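Local coordinates for protein alpha-Amylase (Thermotoga maritima, PDB 2B5D) that belongs to glycosyl hydrolase family 57, with an alpha/beta domain of mostly parallel strands and a helical C-terminal part, at residues L433-Y438 with V522-V527; Y188-D193 with P397-W402; T37-L42 with G122-G127; F51-S56 with G135-V140. One frame throughout, in Å; residues are numbered along the deposited sequence.

Interaction 1 of 4, residues L433-Y438 with V522-V527; sequences LSKKYY and VMARDV
Tyr438 carries CG anti to its backbone N (chi1 -169°), which sends the ring toward Ala524, and Ser434 holds OG between its own N and carbonyl carbon (chi1 66°), where it faces the Met523-Ala524 peptide, 3.2 Å from Met523 C. The methyl of Ala524 sits amid the side chains of Ser434, Lys435 and Tyr438. Its CB lies 3.4 Å from Ser434 OG. Lys435 CG touches the same Ala524 CB at 3.8 Å. Tyr438 CD1 is 3.7 Å from Ala524 CB, where the methyl meets the ring obliquely. Ser434 also packs against the next residue back, its OG 3.6 Å from Met523 CB.

The contact joins the C-terminal end of helix 418-436 to the tail of the chain, in the helical C-terminal part of the protein. Here the helix comes to its end: Tyr437 is the first residue to leave helical angles, yet Tyr438 N still bonds Lys435 O, and the Tyr438 ring reaches Ala524. Ser434 OG stands 3.3 Å from Ala524 N, but at an angle too poor for a bond; the hydroxyl is instead hydrogen-bonded to Ile431 O, earlier in the same helix. Contact with the tail is therefore by packing, while Tyr438 O receives a bond from Arg521. Met523 bends at chi2 and chi3, and its side chain rests on Leu453 of helix 443-458 and Ala161 of helix 156-174.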
# COMPACT_ATOMS: atom_id res chain seq x y z
N LEU A 433 9.98 -25.05 -27.29
CA LEU A 433 10.52 -26.16 -26.54
C LEU A 433 9.71 -27.45 -26.67
O LEU A 433 10.25 -28.56 -26.51
CB LEU A 433 10.66 -25.74 -25.07
CG LEU A 433 11.49 -24.47 -24.72
CD1 LEU A 433 11.44 -24.23 -23.23
CD2 LEU A 433 12.92 -24.59 -25.16
N SER A 434 8.41 -27.33 -26.92
CA SER A 434 7.59 -28.53 -27.00
C SER A 434 7.92 -29.28 -28.31
O SER A 434 7.86 -30.50 -28.34
CB SER A 434 6.09 -28.24 -26.91
OG SER A 434 5.70 -27.50 -28.07
N LYS A 435 8.24 -28.52 -29.34
CA LYS A 435 8.64 -29.05 -30.63
C LYS A 435 10.08 -29.59 -30.53
O LYS A 435 10.33 -30.75 -30.88
CB LYS A 435 8.55 -27.97 -31.72
CG LYS A 435 7.13 -27.65 -32.21
CD LYS A 435 7.13 -26.48 -33.19
CE LYS A 435 5.70 -26.08 -33.59
NZ LYS A 435 5.67 -24.65 -34.17
N LYS A 436 11.00 -28.76 -30.04
CA LYS A 436 12.37 -29.18 -29.75
C LYS A 436 12.48 -30.49 -28.94
O LYS A 436 13.31 -31.34 -29.25
CB LYS A 436 13.15 -28.03 -29.11
CG LYS A 436 14.61 -28.33 -28.79
CD LYS A 436 15.34 -27.07 -28.29
CE LYS A 436 16.85 -27.33 -28.09
NZ LYS A 436 17.19 -27.82 -26.71
N TYR A 437 11.63 -30.70 -27.95
CA TYR A 437 11.75 -31.93 -27.14
C TYR A 437 10.62 -32.89 -27.39
O TYR A 437 10.35 -33.76 -26.57
CB TYR A 437 11.83 -31.62 -25.63
CG TYR A 437 13.09 -30.86 -25.20
CD1 TYR A 437 14.23 -31.56 -24.77
CD2 TYR A 437 13.15 -29.46 -25.26
CE1 TYR A 437 15.39 -30.87 -24.39
CE2 TYR A 437 14.28 -28.76 -24.88
CZ TYR A 437 15.41 -29.47 -24.45
OH TYR A 437 16.52 -28.77 -24.08
N TYR A 438 9.99 -32.74 -28.56
CA TYR A 438 8.87 -33.61 -28.94
C TYR A 438 9.20 -35.09 -28.75
O TYR A 438 8.42 -35.84 -28.13
CB TYR A 438 8.34 -33.32 -30.37
CG TYR A 438 7.03 -34.05 -30.60
CD1 TYR A 438 5.81 -33.49 -30.17
CD2 TYR A 438 7.00 -35.32 -31.19
CE1 TYR A 438 4.61 -34.17 -30.34
CE2 TYR A 438 5.82 -36.01 -31.37
CZ TYR A 438 4.62 -35.44 -30.94
OH TYR A 438 3.44 -36.13 -31.11
N VAL A 522 0.98 -31.48 -26.24
CA VAL A 522 -0.16 -30.65 -26.73
C VAL A 522 0.28 -29.36 -27.40
O VAL A 522 -0.38 -28.88 -28.33
CB VAL A 522 -1.25 -30.20 -25.66
CG1 VAL A 522 -2.40 -31.19 -25.55
CG2 VAL A 522 -0.65 -29.75 -24.30
N MET A 523 1.39 -28.79 -26.97
CA MET A 523 1.80 -27.45 -27.51
C MET A 523 2.56 -27.54 -28.81
O MET A 523 2.88 -26.52 -29.45
CB MET A 523 2.62 -26.66 -26.49
CG MET A 523 1.80 -26.28 -25.22
SD MET A 523 0.48 -25.11 -25.62
CE MET A 523 1.33 -23.62 -26.24
N ALA A 524 2.88 -28.76 -29.21
CA ALA A 524 3.63 -28.91 -30.45
C ALA A 524 2.74 -29.24 -31.68
O ALA A 524 3.27 -29.41 -32.79
CB ALA A 524 4.76 -29.96 -30.28
N ARG A 525 1.42 -29.36 -31.47
CA ARG A 525 0.49 -29.75 -32.56
C ARG A 525 0.32 -28.67 -33.59
O ARG A 525 0.61 -27.52 -33.33
CB ARG A 525 -0.86 -30.13 -32.04
CG ARG A 525 -0.87 -31.21 -31.04
CD ARG A 525 -1.72 -30.56 -30.03
NE ARG A 525 -3.03 -31.11 -29.85
CZ ARG A 525 -4.04 -30.49 -29.23
NH1 ARG A 525 -3.95 -29.24 -28.73
NH2 ARG A 525 -5.17 -31.16 -29.10
N ASP A 526 -0.12 -29.06 -34.79
CA ASP A 526 -0.40 -28.04 -35.82
C ASP A 526 -1.65 -27.25 -35.49
O ASP A 526 -2.49 -27.65 -34.65
CB ASP A 526 -0.53 -28.61 -37.26
CG ASP A 526 -0.14 -27.54 -38.33
OD1 ASP A 526 0.60 -26.54 -37.92
OD2 ASP A 526 -0.55 -27.67 -39.54
N VAL A 527 -1.75 -26.12 -36.18
CA VAL A 527 -2.87 -25.25 -36.06
C VAL A 527 -3.36 -24.86 -37.44
O VAL A 527 -2.63 -25.06 -38.41
CB VAL A 527 -2.48 -23.96 -35.26
CG1 VAL A 527 -2.05 -24.34 -33.85
CG2 VAL A 527 -1.42 -23.09 -36.04

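Interaction 2 of 4, residues Y188-D193 with P397-W402; sequences YYQGLD and PADSSW
The ring of Tyr188 meets the loop 397-402 with its edge: Pro397 O and Ala398 O both lie near the ring plane, at CE2 and CD2 respectively, while Pro397 CB comes within 3.8 Å of Tyr188 CE2. The ring of Phe204 lies against it with the two planes about 25° apart. The neighbouring ring, Tyr189, has Leu192 CB over the centre of one face and turns its end away from the loop. Tyr188 OH reaches back to Asp193, giving its proton to OD2 at 2.8 Å from above the carboxylate plane.

Between the backbones a single antiparallel bridge forms, a hydrogen-bonded pair. Tyr188 N donates to Ser400 O at 2.8 Å, and Ser400 N returns a bond to Tyr188 O at 2.9 Å. Beside the bridge, Asp399, the residue before Ser400, uses its carboxylate: OD1 accepts from Gln190 N at 2.7 Å, on the syn side and 25° out of the carboxylate plane, with a bent N-H...O angle of 136°. Gln190 is the second residue of a type II turn from Tyr189 to Leu192, closed by Leu192 N to Tyr189 O.

The second subunit packs Val250 on Asp399 and Gln244 on Ser400. Two backbone bonds and one carboxylate bond thus link the two segments, and the short bond from a backbone N-H would probably stabilise negative charge on Asp399 and help to orient its carboxylate.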
# COMPACT_ATOMS: atom_id res chain seq x y z
N TYR A 188 -15.78 -15.93 -27.58
CA TYR A 188 -15.87 -16.65 -28.80
C TYR A 188 -15.33 -15.70 -29.85
O TYR A 188 -15.62 -14.51 -29.81
CB TYR A 188 -17.32 -17.06 -29.14
CG TYR A 188 -17.34 -17.79 -30.52
CD1 TYR A 188 -17.03 -19.18 -30.61
CD2 TYR A 188 -17.59 -17.10 -31.70
CE1 TYR A 188 -17.03 -19.85 -31.87
CE2 TYR A 188 -17.58 -17.74 -32.93
CZ TYR A 188 -17.28 -19.10 -33.01
OH TYR A 188 -17.29 -19.71 -34.24
N TYR A 189 -14.49 -16.23 -30.72
CA TYR A 189 -14.02 -15.51 -31.91
C TYR A 189 -14.13 -16.44 -33.13
O TYR A 189 -14.17 -17.66 -33.02
CB TYR A 189 -12.57 -14.99 -31.75
CG TYR A 189 -11.53 -16.07 -31.61
CD1 TYR A 189 -11.25 -16.64 -30.36
CD2 TYR A 189 -10.84 -16.54 -32.73
CE1 TYR A 189 -10.26 -17.65 -30.21
CE2 TYR A 189 -9.87 -17.52 -32.62
CZ TYR A 189 -9.58 -18.07 -31.36
OH TYR A 189 -8.65 -19.04 -31.27
N GLN A 190 -14.18 -15.84 -34.30
CA GLN A 190 -14.51 -16.61 -35.49
C GLN A 190 -13.42 -17.59 -35.89
O GLN A 190 -12.25 -17.24 -36.02
CB GLN A 190 -14.79 -15.64 -36.64
CG GLN A 190 -16.21 -15.38 -36.80
CD GLN A 190 -16.45 -14.67 -38.07
OE1 GLN A 190 -17.33 -15.05 -38.84
NE2 GLN A 190 -15.64 -13.63 -38.35
N GLY A 191 -13.80 -18.85 -36.01
CA GLY A 191 -12.77 -19.85 -36.27
C GLY A 191 -12.63 -20.80 -35.12
O GLY A 191 -12.22 -21.95 -35.32
N LEU A 192 -13.00 -20.36 -33.92
CA LEU A 192 -12.84 -21.17 -32.70
C LEU A 192 -13.69 -22.41 -32.74
O LEU A 192 -13.44 -23.35 -32.03
CB LEU A 192 -13.29 -20.34 -31.44
CG LEU A 192 -12.60 -20.38 -30.07
CD1 LEU A 192 -13.51 -20.06 -28.89
CD2 LEU A 192 -11.74 -21.55 -29.78
N ASP A 193 -14.79 -22.37 -33.47
CA ASP A 193 -15.67 -23.58 -33.64
C ASP A 193 -14.90 -24.74 -34.32
O ASP A 193 -15.07 -25.95 -33.97
CB ASP A 193 -16.89 -23.22 -34.48
CG ASP A 193 -16.54 -22.43 -35.75
OD1 ASP A 193 -17.03 -22.73 -36.84
OD2 ASP A 193 -15.76 -21.51 -35.70
N PRO A 397 -21.54 -17.69 -35.98
CA PRO A 397 -21.58 -16.70 -34.89
C PRO A 397 -20.53 -15.60 -35.00
O PRO A 397 -19.42 -15.83 -35.51
CB PRO A 397 -21.31 -17.54 -33.65
CG PRO A 397 -21.64 -18.92 -34.03
CD PRO A 397 -21.34 -19.05 -35.48
N ALA A 398 -20.87 -14.40 -34.54
CA ALA A 398 -19.98 -13.27 -34.61
C ALA A 398 -19.06 -13.31 -33.38
O ALA A 398 -19.39 -13.95 -32.40
CB ALA A 398 -20.77 -11.99 -34.68
N ASP A 399 -17.87 -12.71 -33.46
CA ASP A 399 -17.00 -12.55 -32.28
C ASP A 399 -17.79 -11.93 -31.17
O ASP A 399 -18.48 -10.92 -31.38
CB ASP A 399 -15.88 -11.56 -32.61
CG ASP A 399 -14.74 -12.19 -33.39
OD1 ASP A 399 -14.92 -13.29 -33.95
OD2 ASP A 399 -13.64 -11.57 -33.40
N SER A 400 -17.67 -12.49 -29.96
CA SER A 400 -18.48 -12.00 -28.91
C SER A 400 -18.08 -12.57 -27.55
O SER A 400 -17.28 -13.52 -27.48
CB SER A 400 -19.92 -12.38 -29.25
OG SER A 400 -20.07 -13.79 -29.16
N SER A 401 -18.60 -11.94 -26.49
CA SER A 401 -18.64 -12.53 -25.15
C SER A 401 -19.78 -11.98 -24.25
O SER A 401 -20.34 -10.96 -24.53
CB SER A 401 -17.30 -12.40 -24.42
OG SER A 401 -17.00 -11.09 -24.10
N TRP A 402 -20.08 -12.71 -23.18
CA TRP A 402 -21.01 -12.26 -22.18
C TRP A 402 -20.22 -11.33 -21.24
O TRP A 402 -19.76 -11.75 -20.19
CB TRP A 402 -21.58 -13.48 -21.46
CG TRP A 402 -22.80 -13.17 -20.65
CD1 TRP A 402 -23.54 -11.99 -20.63
CD2 TRP A 402 -23.46 -14.05 -19.73
NE1 TRP A 402 -24.61 -12.10 -19.77
CE2 TRP A 402 -24.58 -13.35 -19.19
CE3 TRP A 402 -23.21 -15.36 -19.30
CZ2 TRP A 402 -25.45 -13.93 -18.24
CZ3 TRP A 402 -24.06 -15.92 -18.36
CH2 TRP A 402 -25.18 -15.20 -17.84

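Interaction 3 of 4, residues T37-L42 with G122-G127; sequences TYIPLL and GNILEG
Ile124 is the bump of this contact, pushing its branches among Tyr38, Ile39 and Leu42 on the flank of helix 27-47. The three residues present a shallow hollow, and each meets a different part of the isoleucine. The tip, CD1, rests 3.9 Å from Tyr38 CB, touching the root of that side chain while the tyrosine ring leads away. The short branch, CG2, comes 4.2 Å from Ile39 CG1. The branch point CB lies 4.0 Å from Leu42 CD2, the two side chains crossing obliquely. In Ile124, chi1 (64°) sets CG1 between the backbone N and the carbonyl carbon, and the extended chi2 (171°) carries CD1 out to Tyr38 CB.

The second bump is Leu42, which points toward Ile124 and Gly127. Its CD2 is 3.9 Å from Ile124 O, and its other methyl, CD1, lies 4.1 Å from Gly127 C. Gly127 supplies the hollow: the bare backbone lets the leucine come close, whereas a CB at this position would sit 3.3 Å from Leu42 CG and be crowded by Ile124 O as well. The CA atoms of Leu42 and Gly127 are 6.9 Å apart, nearer than those of Ile39 and Ile124.

Phe117 of helix 97-119 touches both Ile39 and Ile124. This is buried apolar packing of helix 27-47, which precedes strand 53-57, against the N-terminal region of helix 125-134, which precedes strand 137-142, in helices beside the mostly parallel sheet, consistent with the (beta/alpha)7 barrel of family 57.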
# COMPACT_ATOMS: atom_id res chain seq x y z
N THR A 37 -23.52 -24.12 -2.19
CA THR A 37 -24.02 -24.40 -3.54
C THR A 37 -23.93 -25.84 -3.99
O THR A 37 -24.93 -26.42 -4.30
CB THR A 37 -23.38 -23.45 -4.59
OG1 THR A 37 -23.55 -22.09 -4.16
CG2 THR A 37 -24.04 -23.61 -5.95
N TYR A 38 -22.73 -26.43 -4.03
CA TYR A 38 -22.60 -27.75 -4.68
C TYR A 38 -23.33 -28.92 -3.98
O TYR A 38 -23.99 -29.74 -4.65
CB TYR A 38 -21.14 -28.11 -4.95
CG TYR A 38 -20.34 -26.99 -5.55
CD1 TYR A 38 -20.87 -26.18 -6.54
CD2 TYR A 38 -19.05 -26.75 -5.13
CE1 TYR A 38 -20.13 -25.14 -7.08
CE2 TYR A 38 -18.30 -25.72 -5.67
CZ TYR A 38 -18.86 -24.91 -6.64
OH TYR A 38 -18.09 -23.86 -7.16
N ILE A 39 -23.24 -29.01 -2.66
CA ILE A 39 -23.96 -30.09 -1.94
C ILE A 39 -25.49 -29.86 -1.88
O ILE A 39 -26.25 -30.80 -2.08
CB ILE A 39 -23.31 -30.40 -0.54
CG1 ILE A 39 -22.00 -31.17 -0.72
CG2 ILE A 39 -24.28 -31.16 0.39
CD1 ILE A 39 -21.08 -31.20 0.55
N PRO A 40 -25.95 -28.62 -1.59
CA PRO A 40 -27.39 -28.35 -1.69
C PRO A 40 -28.00 -28.61 -3.09
O PRO A 40 -29.17 -28.94 -3.17
CB PRO A 40 -27.48 -26.85 -1.36
CG PRO A 40 -26.30 -26.58 -0.52
CD PRO A 40 -25.21 -27.46 -1.09
N LEU A 41 -27.23 -28.45 -4.17
CA LEU A 41 -27.68 -28.94 -5.49
C LEU A 41 -27.86 -30.45 -5.50
O LEU A 41 -28.88 -30.96 -5.94
CB LEU A 41 -26.71 -28.54 -6.61
CG LEU A 41 -26.66 -27.07 -7.05
CD1 LEU A 41 -25.60 -26.90 -8.13
CD2 LEU A 41 -28.03 -26.56 -7.54
N LEU A 42 -26.86 -31.15 -5.00
CA LEU A 42 -26.95 -32.58 -4.82
C LEU A 42 -28.17 -32.98 -3.99
O LEU A 42 -28.92 -33.86 -4.38
CB LEU A 42 -25.65 -33.11 -4.17
CG LEU A 42 -24.59 -33.78 -5.06
CD1 LEU A 42 -24.77 -33.49 -6.54
CD2 LEU A 42 -23.20 -33.41 -4.60
N GLY A 122 -16.26 -38.21 0.30
CA GLY A 122 -15.72 -36.88 0.10
C GLY A 122 -15.35 -36.47 -1.32
O GLY A 122 -14.68 -35.45 -1.50
N ASN A 123 -15.75 -37.26 -2.32
CA ASN A 123 -15.68 -36.78 -3.70
C ASN A 123 -17.07 -36.62 -4.27
O ASN A 123 -17.74 -37.59 -4.63
CB ASN A 123 -14.76 -37.58 -4.64
CG ASN A 123 -14.40 -36.77 -5.93
OD1 ASN A 123 -13.56 -37.19 -6.73
ND2 ASN A 123 -15.02 -35.60 -6.11
N ILE A 124 -17.48 -35.36 -4.34
CA ILE A 124 -18.85 -35.01 -4.65
C ILE A 124 -19.05 -34.99 -6.17
O ILE A 124 -20.18 -34.93 -6.63
CB ILE A 124 -19.26 -33.68 -3.96
CG1 ILE A 124 -18.44 -32.51 -4.50
CG2 ILE A 124 -19.16 -33.81 -2.43
CD1 ILE A 124 -18.91 -31.16 -4.03
N LEU A 125 -17.95 -35.06 -6.91
CA LEU A 125 -17.95 -35.30 -8.35
C LEU A 125 -18.65 -36.61 -8.71
O LEU A 125 -19.30 -36.70 -9.77
CB LEU A 125 -16.52 -35.32 -8.91
CG LEU A 125 -15.83 -33.96 -9.02
CD1 LEU A 125 -14.50 -34.10 -9.72
CD2 LEU A 125 -16.70 -32.92 -9.71
N GLU A 126 -18.50 -37.60 -7.84
CA GLU A 126 -19.17 -38.88 -7.94
C GLU A 126 -20.70 -38.67 -7.92
O GLU A 126 -21.43 -39.33 -8.67
CB GLU A 126 -18.69 -39.79 -6.80
CG GLU A 126 -19.35 -41.16 -6.71
CD GLU A 126 -18.72 -42.03 -5.59
OE1 GLU A 126 -19.36 -42.16 -4.50
OE2 GLU A 126 -17.58 -42.55 -5.79
N GLY A 127 -21.16 -37.74 -7.10
CA GLY A 127 -22.58 -37.37 -7.06
C GLY A 127 -23.07 -36.70 -8.34
O GLY A 127 -24.12 -37.02 -8.87

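Interaction 4 of 4, residues F51-S56 with G135-V140; sequences FRLTMS and GKLEIV
Lys136 leads across the ring of Phe51, the two side chains at about a right angle. Its CB lies over one face, 3.8 Å from the ring centroid and offset toward the rim, a CH-pi contact, and the same Lys136 CB touches Phe51 O at 3.4 Å. CG, placed beside the backbone N by chi1 (-53°), comes 3.9 Å from Arg52 NH2. CD returns to the ring at 4.0 Å from Phe51 CE1; the bend at chi3 sets CE near that same atom, and chi4 turns NZ away. The like-charged tips of Lys136 and Arg52 are not in contact; Arg52 is instead paired in salt bridges with Glu384 and Asp50, and its NH2 donates to Phe51 O.

Beyond these residues the backbones pair in parallel, Leu53 to Leu137 through Ser56 to Val140. Leu53 N and Met55 N donate to Lys136 O and Glu138 O, and Glu138 N and Val140 N to Leu53 O and Met55 O. On one face Leu53 and Leu137 lie side by side, Leu53 CD2 3.8 Å from Leu137 CD1, which Met55 SD also touches at 3.8 Å. On the other, Thr54 CG2 lies 3.6 Å from Glu138 CG.

Strand 53-57 thus stands between strands 3-11 and 137-142, all parallel, with helices in the connections between them, consistent with the distorted (beta/alpha)7 barrel of glycosyl hydrolase family 57.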
# COMPACT_ATOMS: atom_id res chain seq x y z
N PHE A 51 -36.03 -33.47 -12.80
CA PHE A 51 -35.51 -32.18 -13.23
C PHE A 51 -34.76 -32.40 -14.55
O PHE A 51 -34.46 -33.53 -14.91
CB PHE A 51 -34.59 -31.57 -12.14
CG PHE A 51 -33.24 -32.25 -12.04
CD1 PHE A 51 -33.08 -33.44 -11.31
CD2 PHE A 51 -32.13 -31.73 -12.72
CE1 PHE A 51 -31.85 -34.07 -11.25
CE2 PHE A 51 -30.90 -32.36 -12.67
CZ PHE A 51 -30.76 -33.53 -11.94
N ARG A 52 -34.50 -31.31 -15.27
CA ARG A 52 -33.49 -31.29 -16.34
C ARG A 52 -32.63 -30.04 -16.17
O ARG A 52 -33.14 -28.92 -16.08
CB ARG A 52 -34.13 -31.25 -17.74
CG ARG A 52 -34.86 -32.49 -18.19
CD ARG A 52 -33.99 -33.73 -18.16
NE ARG A 52 -34.72 -34.83 -18.75
CZ ARG A 52 -35.47 -35.68 -18.07
NH1 ARG A 52 -36.12 -36.64 -18.72
NH2 ARG A 52 -35.59 -35.60 -16.75
N LEU A 53 -31.31 -30.23 -16.15
CA LEU A 53 -30.38 -29.13 -15.91
C LEU A 53 -29.04 -29.41 -16.57
O LEU A 53 -28.54 -30.55 -16.55
CB LEU A 53 -30.20 -28.90 -14.39
CG LEU A 53 -29.14 -27.93 -13.88
CD1 LEU A 53 -29.59 -26.51 -14.07
CD2 LEU A 53 -28.68 -28.21 -12.42
N THR A 54 -28.50 -28.37 -17.18
CA THR A 54 -27.17 -28.36 -17.73
C THR A 54 -26.23 -27.49 -16.90
O THR A 54 -26.59 -26.41 -16.46
CB THR A 54 -27.19 -27.86 -19.19
OG1 THR A 54 -28.33 -28.44 -19.87
CG2 THR A 54 -25.91 -28.23 -19.92
N MET A 55 -25.01 -27.96 -16.68
CA MET A 55 -24.04 -27.18 -15.92
C MET A 55 -22.62 -27.47 -16.41
O MET A 55 -22.36 -28.49 -16.98
CB MET A 55 -24.17 -27.45 -14.40
CG MET A 55 -23.80 -28.84 -13.99
SD MET A 55 -24.02 -29.20 -12.24
CE MET A 55 -22.78 -28.17 -11.44
N SER A 56 -21.75 -26.51 -16.19
CA SER A 56 -20.31 -26.68 -16.31
C SER A 56 -19.79 -27.03 -14.94
O SER A 56 -20.32 -26.56 -13.92
CB SER A 56 -19.67 -25.35 -16.75
OG SER A 56 -19.80 -24.39 -15.72
N GLY A 135 -29.35 -38.83 -17.02
CA GLY A 135 -29.81 -37.98 -18.14
C GLY A 135 -30.58 -36.74 -17.69
O GLY A 135 -30.94 -35.88 -18.49
N LYS A 136 -30.81 -36.63 -16.39
CA LYS A 136 -31.46 -35.47 -15.80
C LYS A 136 -30.49 -34.29 -15.71
O LYS A 136 -30.91 -33.12 -15.81
CB LYS A 136 -31.99 -35.81 -14.40
CG LYS A 136 -32.88 -37.06 -14.35
CD LYS A 136 -33.70 -37.11 -13.06
CE LYS A 136 -32.99 -37.91 -11.96
NZ LYS A 136 -33.93 -38.87 -11.30
N LEU A 137 -29.21 -34.61 -15.54
CA LEU A 137 -28.15 -33.61 -15.53
C LEU A 137 -27.25 -33.81 -16.75
O LEU A 137 -27.00 -34.94 -17.17
CB LEU A 137 -27.30 -33.73 -14.26
CG LEU A 137 -26.24 -32.66 -14.02
CD1 LEU A 137 -26.89 -31.27 -13.71
CD2 LEU A 137 -25.41 -33.10 -12.87
N GLU A 138 -26.81 -32.69 -17.31
CA GLU A 138 -25.87 -32.63 -18.40
C GLU A 138 -24.76 -31.66 -17.94
O GLU A 138 -25.04 -30.51 -17.53
CB GLU A 138 -26.60 -32.18 -19.68
CG GLU A 138 -25.77 -31.69 -20.84
CD GLU A 138 -24.93 -32.77 -21.52
OE1 GLU A 138 -24.24 -32.41 -22.49
OE2 GLU A 138 -24.94 -33.97 -21.12
N ILE A 139 -23.52 -32.18 -17.91
CA ILE A 139 -22.32 -31.46 -17.47
C ILE A 139 -21.39 -31.28 -18.65
O ILE A 139 -20.92 -32.25 -19.24
CB ILE A 139 -21.52 -32.26 -16.41
CG1 ILE A 139 -22.42 -32.81 -15.31
CG2 ILE A 139 -20.36 -31.46 -15.89
CD1 ILE A 139 -21.74 -33.85 -14.52
N VAL A 140 -21.13 -30.01 -18.98
CA VAL A 140 -20.23 -29.62 -20.01
C VAL A 140 -18.84 -29.26 -19.41
O VAL A 140 -18.71 -29.02 -18.19
CB VAL A 140 -20.82 -28.45 -20.78
CG1 VAL A 140 -22.27 -28.78 -21.20
CG2 VAL A 140 -20.79 -27.17 -19.96

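Interactions 3 and 4 belong together: helix 27-47 leads into strand 53-57 and helix 125-134 into strand 137-142, so the helix pair and the strand pair come from two successive strand-helix-strand connections. Their centres are 14 Å apart and their nearest atoms about 5 Å, without touching. Interaction 2, where a loop after helix 382-388 meets the turn leading into helix 192-198, lies some 24 Å from interaction 4, centre to centre, and on the opposite side of the chain's centre from interaction 3. Interaction 1 is peripheral, 26 Å from interaction 2 between centres, yet both touch helix 156-174, through Met523 in the one and Tyr189 and Leu192 in the other.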